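Local coordinates for protein endo-alpha-mannosidase (Bacteroides thetaiotaomicron, PDB 4ACY) that hydrolyses alpha-mannosidic linkages as an endo-acting glycosidase of family 99, probably within mannose-containing N-glycan chains, at residues Y47-N52 and F327-E332; A87-P92 and D287-P292. All coordinates share one frame; numbering follows the deposited sequence. Where two conformers were deposited one is given.

Contact 1: Y47-N52 and F327-E332. With FMT (formic acid), chain F.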
loop_
_atom_site.group_PDB
_atom_site.type_symbol
_atom_site.label_atom_id
_atom_site.label_comp_id
_atom_site.label_asym_id
_atom_site.label_seq_id
_atom_site.Cartn_x
_atom_site.Cartn_y
_atom_site.Cartn_z
ATOM N N TYR A 47 -0.224 -6.466 -1.263
ATOM C CA TYR A 47 -1.490 -6.976 -1.784
ATOM C C TYR A 47 -1.516 -8.499 -1.768
ATOM O O TYR A 47 -0.625 -9.163 -2.319
ATOM C CB TYR A 47 -1.774 -6.386 -3.183
ATOM C CG TYR A 47 -1.936 -4.891 -3.055
ATOM C CD1 TYR A 47 -0.826 -4.050 -3.023
ATOM C CD2 TYR A 47 -3.198 -4.325 -2.855
ATOM C CE1 TYR A 47 -0.964 -2.682 -2.816
ATOM C CE2 TYR A 47 -3.342 -2.968 -2.650
ATOM C CZ TYR A 47 -2.230 -2.154 -2.629
ATOM O OH TYR A 47 -2.371 -0.794 -2.429
ATOM N N ASN A 48 -2.517 -9.031 -1.078
ATOM C CA ASN A 48 -2.631 -10.475 -0.861
ATOM C C ASN A 48 -3.819 -11.070 -1.616
ATOM O O ASN A 48 -4.432 -12.077 -1.206
ATOM C CB ASN A 48 -2.698 -10.778 0.636
ATOM C CG ASN A 48 -3.991 -10.286 1.277
ATOM O OD1 ASN A 48 -4.695 -9.434 0.724
ATOM N ND2 ASN A 48 -4.316 -10.839 2.440
ATOM N N TRP A 49 -4.112 -10.466 -2.756
ATOM C CA TRP A 49 -5.325 -10.791 -3.483
ATOM C C TRP A 49 -5.109 -11.687 -4.695
ATOM O O TRP A 49 -6.054 -11.950 -5.419
ATOM C CB TRP A 49 -6.105 -9.520 -3.853
ATOM C CG TRP A 49 -5.369 -8.474 -4.655
ATOM C CD1 TRP A 49 -4.311 -8.653 -5.516
ATOM C CD2 TRP A 49 -5.679 -7.082 -4.686
ATOM N NE1 TRP A 49 -3.948 -7.438 -6.081
ATOM C CE2 TRP A 49 -4.782 -6.463 -5.590
ATOM C CE3 TRP A 49 -6.658 -6.296 -4.052
ATOM C CZ2 TRP A 49 -4.818 -5.087 -5.860
ATOM C CZ3 TRP A 49 -6.697 -4.930 -4.320
ATOM C CH2 TRP A 49 -5.781 -4.336 -5.215
ATOM N N TYR A 50 -3.888 -12.195 -4.871
ATOM C CA TYR A 50 -3.549 -12.953 -6.076
ATOM C C TYR A 50 -3.829 -14.422 -5.850
ATOM O O TYR A 50 -3.641 -14.926 -4.757
ATOM C CB TYR A 50 -2.091 -12.736 -6.467
ATOM C CG TYR A 50 -1.799 -11.284 -6.773
ATOM C CD1 TYR A 50 -2.246 -10.700 -7.959
ATOM C CD2 TYR A 50 -1.110 -10.488 -5.862
ATOM C CE1 TYR A 50 -2.004 -9.362 -8.238
ATOM C CE2 TYR A 50 -0.846 -9.153 -6.139
ATOM C CZ TYR A 50 -1.318 -8.595 -7.311
ATOM O OH TYR A 50 -1.073 -7.268 -7.550
ATOM N N GLY A 51 -4.291 -15.111 -6.889
ATOM C CA GLY A 51 -4.620 -16.521 -6.748
ATOM C C GLY A 51 -4.416 -17.209 -8.069
ATOM O O GLY A 51 -4.418 -16.553 -9.101
ATOM N N ASN A 52 -4.210 -18.524 -8.039
ATOM C CA ASN A 52 -4.011 -19.265 -9.280
ATOM C C ASN A 52 -4.675 -20.643 -9.205
ATOM O O ASN A 52 -5.089 -21.069 -8.123
ATOM C CB ASN A 52 -2.509 -19.335 -9.655
ATOM C CG ASN A 52 -1.660 -20.078 -8.629
ATOM O OD1 ASN A 52 -2.128 -20.979 -7.944
ATOM N ND2 ASN A 52 -0.393 -19.703 -8.538
ATOM N N PHE A 327 4.649 -2.537 -2.811
ATOM C CA PHE A 327 5.352 -3.783 -3.044
ATOM C C PHE A 327 4.824 -4.461 -4.321
ATOM O O PHE A 327 5.594 -4.826 -5.203
ATOM C CB PHE A 327 5.256 -4.752 -1.867
ATOM C CG PHE A 327 6.021 -6.034 -2.116
ATOM C CD1 PHE A 327 7.411 -6.008 -2.193
ATOM C CD2 PHE A 327 5.356 -7.233 -2.346
ATOM C CE1 PHE A 327 8.134 -7.157 -2.469
ATOM C CE2 PHE A 327 6.074 -8.389 -2.616
ATOM C CZ PHE A 327 7.464 -8.348 -2.667
ATOM N N ASN A 328 3.511 -4.645 -4.427
ATOM C CA ASN A 328 3.009 -5.528 -5.475
ATOM C C ASN A 328 1.595 -5.225 -5.946
ATOM O O ASN A 328 0.764 -6.135 -6.067
ATOM C CB ASN A 328 3.123 -7.011 -5.063
ATOM C CG ASN A 328 2.261 -7.369 -3.854
ATOM O OD1 ASN A 328 1.899 -6.503 -3.044
ATOM N ND2 ASN A 328 1.936 -8.665 -3.723
ATOM N N GLU A 329 1.338 -3.950 -6.224
ATOM C CA GLU A 329 0.090 -3.582 -6.902
ATOM C C GLU A 329 0.404 -3.636 -8.394
ATOM O O GLU A 329 0.676 -2.611 -9.035
ATOM C CB GLU A 329 -0.372 -2.184 -6.474
ATOM C CG GLU A 329 -1.908 -2.048 -6.253
ATOM C CD GLU A 329 -2.765 -2.341 -7.493
ATOM O OE1 GLU A 329 -2.264 -2.926 -8.471
ATOM O OE2 GLU A 329 -3.983 -1.997 -7.473
ATOM N N TRP A 330 0.407 -4.860 -8.921
ATOM C CA TRP A 330 0.793 -5.122 -10.297
ATOM C C TRP A 330 -0.134 -4.433 -11.284
ATOM O O TRP A 330 0.326 -3.958 -12.334
ATOM C CB TRP A 330 0.883 -6.640 -10.563
ATOM C CG TRP A 330 2.114 -7.231 -9.933
ATOM C CD1 TRP A 330 2.216 -7.772 -8.686
ATOM C CD2 TRP A 330 3.436 -7.293 -10.508
ATOM N NE1 TRP A 330 3.506 -8.189 -8.452
ATOM C CE2 TRP A 330 4.278 -7.893 -9.546
ATOM C CE3 TRP A 330 3.987 -6.894 -11.739
ATOM C CZ2 TRP A 330 5.646 -8.126 -9.780
ATOM C CZ3 TRP A 330 5.346 -7.125 -11.969
ATOM C CH2 TRP A 330 6.156 -7.732 -10.986
ATOM N N HIS A 331 -1.423 -4.335 -10.950
ATOM C CA HIS A 331 -2.375 -3.753 -11.910
ATOM C C HIS A 331 -2.020 -2.322 -12.216
ATOM O O HIS A 331 -2.323 -1.834 -13.301
ATOM C CB HIS A 331 -3.818 -3.772 -11.400
ATOM C CG HIS A 331 -4.267 -5.093 -10.872
ATOM N ND1 HIS A 331 -4.274 -6.243 -11.633
ATOM C CD2 HIS A 331 -4.762 -5.432 -9.663
ATOM C CE1 HIS A 331 -4.728 -7.246 -10.898
ATOM N NE2 HIS A 331 -5.043 -6.776 -9.702
ATOM N N GLU A 332 -1.381 -1.645 -11.262
ATOM C CA GLU A 332 -1.121 -0.218 -11.399
ATOM C C GLU A 332 0.332 0.112 -11.720
ATOM O O GLU A 332 0.701 1.279 -11.825
ATOM C CB GLU A 332 -1.587 0.529 -10.148
ATOM C CG GLU A 332 -3.106 0.449 -10.013
ATOM C CD GLU A 332 -3.667 1.302 -8.911
ATOM O OE1 GLU A 332 -2.932 1.633 -7.946
ATOM O OE2 GLU A 332 -4.890 1.597 -8.980
HETATM C C FMT F . -5.486 0.541 -2.426
HETATM O O1 FMT F . -5.621 0.384 -3.645
HETATM O O2 FMT F . -4.679 -0.092 -1.740
#

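Contact 2: A87-P92 and D287-P292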
loop_
_atom_site.group_PDB
_atom_site.type_symbol
_atom_site.label_atom_id
_atom_site.label_comp_id
_atom_site.label_asym_id
_atom_site.label_seq_id
_atom_site.Cartn_x
_atom_site.Cartn_y
_atom_site.Cartn_z
ATOM N N ALA A 87 -3.280 -9.345 -16.064
ATOM C CA ALA A 87 -3.832 -8.001 -15.856
ATOM C C ALA A 87 -2.857 -6.980 -15.250
ATOM O O ALA A 87 -3.121 -6.379 -14.190
ATOM C CB ALA A 87 -5.092 -8.094 -15.015
ATOM N N CYS A 88 -1.738 -6.786 -15.937
ATOM C CA CYS A 88 -0.707 -5.846 -15.533
ATOM C C CYS A 88 0.216 -5.552 -16.703
ATOM O O CYS A 88 0.305 -6.358 -17.643
ATOM C CB CYS A 88 0.084 -6.361 -14.318
ATOM S SG CYS A 88 0.376 -8.133 -14.316
ATOM N N ASN A 89 0.875 -4.396 -16.666
ATOM C CA ASN A 89 1.755 -3.990 -17.755
ATOM C C ASN A 89 3.179 -4.538 -17.630
ATOM O O ASN A 89 3.940 -4.504 -18.594
ATOM C CB ASN A 89 1.815 -2.475 -17.867
ATOM C CG ASN A 89 0.541 -1.883 -18.460
ATOM O OD1 ASN A 89 0.526 -1.420 -19.625
ATOM N ND2 ASN A 89 -0.532 -1.917 -17.690
ATOM N N PHE A 90 3.538 -4.967 -16.423
ATOM C CA PHE A 90 4.810 -5.674 -16.174
ATOM C C PHE A 90 4.483 -7.134 -15.881
ATOM O O PHE A 90 3.325 -7.478 -15.654
ATOM C CB PHE A 90 5.521 -5.060 -14.953
ATOM C CG PHE A 90 6.060 -3.663 -15.171
ATOM C CD1 PHE A 90 5.252 -2.535 -14.988
ATOM C CD2 PHE A 90 7.399 -3.467 -15.525
ATOM C CE1 PHE A 90 5.762 -1.234 -15.165
ATOM C CE2 PHE A 90 7.923 -2.182 -15.706
ATOM C CZ PHE A 90 7.103 -1.050 -15.532
ATOM N N TYR A 91 5.498 -8.004 -15.856
ATOM C CA TYR A 91 5.260 -9.421 -15.625
ATOM C C TYR A 91 6.114 -9.883 -14.439
ATOM O O TYR A 91 7.332 -9.669 -14.444
ATOM C CB TYR A 91 5.605 -10.233 -16.885
ATOM C CG TYR A 91 5.081 -11.637 -16.826
ATOM C CD1 TYR A 91 5.794 -12.643 -16.173
ATOM C CD2 TYR A 91 3.849 -11.962 -17.392
ATOM C CE1 TYR A 91 5.290 -13.935 -16.086
ATOM C CE2 TYR A 91 3.338 -13.249 -17.309
ATOM C CZ TYR A 91 4.071 -14.227 -16.655
ATOM O OH TYR A 91 3.574 -15.505 -16.565
ATOM N N PRO A 92 5.494 -10.520 -13.430
ATOM C CA PRO A 92 6.284 -10.877 -12.238
ATOM C C PRO A 92 7.345 -11.966 -12.464
ATOM O O PRO A 92 7.094 -12.955 -13.169
ATOM C CB PRO A 92 5.238 -11.434 -11.276
ATOM C CG PRO A 92 3.923 -10.812 -11.707
ATOM C CD PRO A 92 4.062 -10.817 -13.234
ATOM N N ASP A 287 -1.218 1.742 -15.617
ATOM C CA ASP A 287 -2.312 0.791 -15.418
ATOM C C ASP A 287 -3.148 0.607 -16.682
ATOM O O ASP A 287 -4.321 0.273 -16.599
ATOM C CB ASP A 287 -3.207 1.219 -14.239
ATOM C CG ASP A 287 -3.956 2.515 -14.507
ATOM O OD1 ASP A 287 -3.789 3.102 -15.588
ATOM O OD2 ASP A 287 -4.689 2.971 -13.614
ATOM N N THR A 288 -2.534 0.803 -17.843
ATOM C CA THR A 288 -3.315 0.798 -19.078
ATOM C C THR A 288 -3.830 -0.556 -19.556
ATOM O O THR A 288 -4.668 -0.591 -20.471
ATOM C CB THR A 288 -2.602 1.518 -20.228
ATOM O OG1 THR A 288 -1.300 0.950 -20.407
ATOM C CG2 THR A 288 -2.474 3.005 -19.936
ATOM N N ARG A 289 -3.355 -1.677 -19.006
ATOM C CA ARG A 289 -4.019 -2.944 -19.294
ATOM C C ARG A 289 -5.422 -2.977 -18.664
ATOM O O ARG A 289 -6.411 -3.335 -19.336
ATOM C CB ARG A 289 -3.161 -4.140 -18.864
ATOM C CG ARG A 289 -1.894 -4.303 -19.709
ATOM C CD ARG A 289 -2.141 -5.238 -20.883
ATOM N NE ARG A 289 -1.774 -6.607 -20.553
ATOM C CZ ARG A 289 -2.115 -7.676 -21.263
ATOM N NH1 ARG A 289 -2.845 -7.549 -22.368
ATOM N NH2 ARG A 289 -1.724 -8.875 -20.863
ATOM N N ILE A 290 -5.514 -2.603 -17.383
ATOM C CA ILE A 290 -6.806 -2.617 -16.690
ATOM C C ILE A 290 -7.616 -1.337 -16.905
ATOM O O ILE A 290 -8.836 -1.369 -16.738
ATOM C CB ILE A 290 -6.693 -2.957 -15.173
ATOM C CG1 ILE A 290 -5.904 -1.895 -14.391
ATOM C CG2 ILE A 290 -6.083 -4.347 -14.965
ATOM C CD1 ILE A 290 -6.474 -1.678 -12.976
ATOM N N ARG A 291 -6.947 -0.238 -17.274
ATOM C CA ARG A 291 -7.604 1.062 -17.535
ATOM C C ARG A 291 -7.042 1.733 -18.800
ATOM O O ARG A 291 -6.256 2.681 -18.718
ATOM C CB ARG A 291 -7.475 2.009 -16.321
ATOM C CG ARG A 291 -8.029 1.449 -15.022
ATOM C CD ARG A 291 -7.834 2.422 -13.870
ATOM N NE ARG A 291 -8.364 1.895 -12.615
ATOM C CZ ARG A 291 -7.645 1.691 -11.512
ATOM N NH1 ARG A 291 -6.337 1.970 -11.496
ATOM N NH2 ARG A 291 -8.240 1.226 -10.418
ATOM N N PRO A 292 -7.463 1.260 -19.986
ATOM C CA PRO A 292 -6.791 1.656 -21.235
ATOM C C PRO A 292 -6.841 3.160 -21.503
ATOM O O PRO A 292 -5.984 3.678 -22.213
ATOM C CB PRO A 292 -7.559 0.900 -22.326
ATOM C CG PRO A 292 -8.271 -0.203 -21.637
ATOM C CD PRO A 292 -8.412 0.144 -20.174
#

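Contact 1: Y47-N52 and F327-E332
Asn-328 reaches Tyr-47 because its CG sits between the backbone N and the carbonyl carbon (chi1 64°), which turns the amide onto the backbone of Tyr-47. Asn-328 OD1 accepts from Tyr-47 N at 2.8 Å, with an N-H...O angle of 156°. Asn-328 ND2 gives to Tyr-47 O at 3.0 Å, on a lone pair of that carbonyl. ND2 also bonds Tyr-97 OH, so three bonds fix the rotation of the amide. An alanine here would probably leave Tyr-47 N and O without their mates and the loop 47-52 less firmly held. The backbone of Asn-328 is gripped separately, as Tyr-50 OH donates to Asn-328 O at 2.6 Å. Chi1 of Glu-329 (-140°) lays its CG over one face of Tyr-47, 3.7 Å from the ring centroid, a CH-pi contact; the bend at chi2 carries the carboxylate toward Trp-49. Glu-329 OE2 lies at the edge of the Trp-49 indole, 3.6 Å from CZ2, with the carboxylate nearly perpendicular to the ring. Trp-330 turns an edge toward the face of Tyr-50 in an offset edge-to-face pair, while its NE1 bonds Glu-337. Tyr-47 OH donates to O2 of a formic acid, probably from the crystallisation liquor, at 2.5 Å, and also bonds Tyr-248 OH. These loops follow the first and last strands of a (beta/alpha)8 barrel, at the C-terminal strand ends, where TIM-barrel enzymes place their active sites.

Contact 2: A87-P92 and D287-P292
Ala-87 meets Ile-290 where two loops of the (beta/alpha)8 barrel pack together, the excursion between strand 42-46 and helix 102-115 and the loop after strand 276-281. The CB of Ala-87 lies 3.9 Å from CG2 of Ile-290, and the same methyl CG2 of Ile-290 approaches Ala-87 O at 3.7 Å. Ile-290 brings CG2 there by holding it anti to its own carbonyl carbon, beside the backbone N. His-64 of strand 64-66 touches both side chains, so this apolar patch has a third wall. Cys-88 points its side chain away and takes part through its backbone. Arg-289 was modelled in two conformers; in the one given, Cys-88 O lies near the plane of the Arg-289 guanidinium, at the edge, 3.6 Å from NE, too long to be counted as a bond. In this same conformer the arginine chain is bent at chi2 and chi3, its NH2 forms a salt bridge with Asp-85, and Phe-347 makes a cation-pi contact with it. Asn-89 comes next, and the end of its side chain packs against the backbone and side chains of Thr-288 and Arg-289, crossing the threonine at about a right angle. The turn that receives these residues is braced internally: Arg-291 N bonds Asp-287 O at 2.8 Å. Asp-287 OD2, which also bonds Tyr-285 OH, takes Arg-291 NH1 on its anti side at 2.9 Å and 166°, and CD1 of Ile-290 rests over the centre of that same guanidinium.

From the N terminus, strand 42-46 leads into 47-52, the first half of contact 1. The chain then runs through strands 64-66 and 77-79 to 87-92, which opens contact 2. Contact 2 closes across 194 residues at 287-292, after strand 276-281; contact 1 closes later, at 327-332 after strand 322-324, so the second loop lies within the first. Contact 1 thus joins the two ends of the barrel's strand order, and contact 2 ties the long excursion after the first barrel strand to the loop after the seventh, 276-281. The two touch: His-331 ND1 probably bonds Ala-87 O at 2.8 Å, and Glu-332 OE2 salt-bridges Arg-291 NH1 at 2.9 Å.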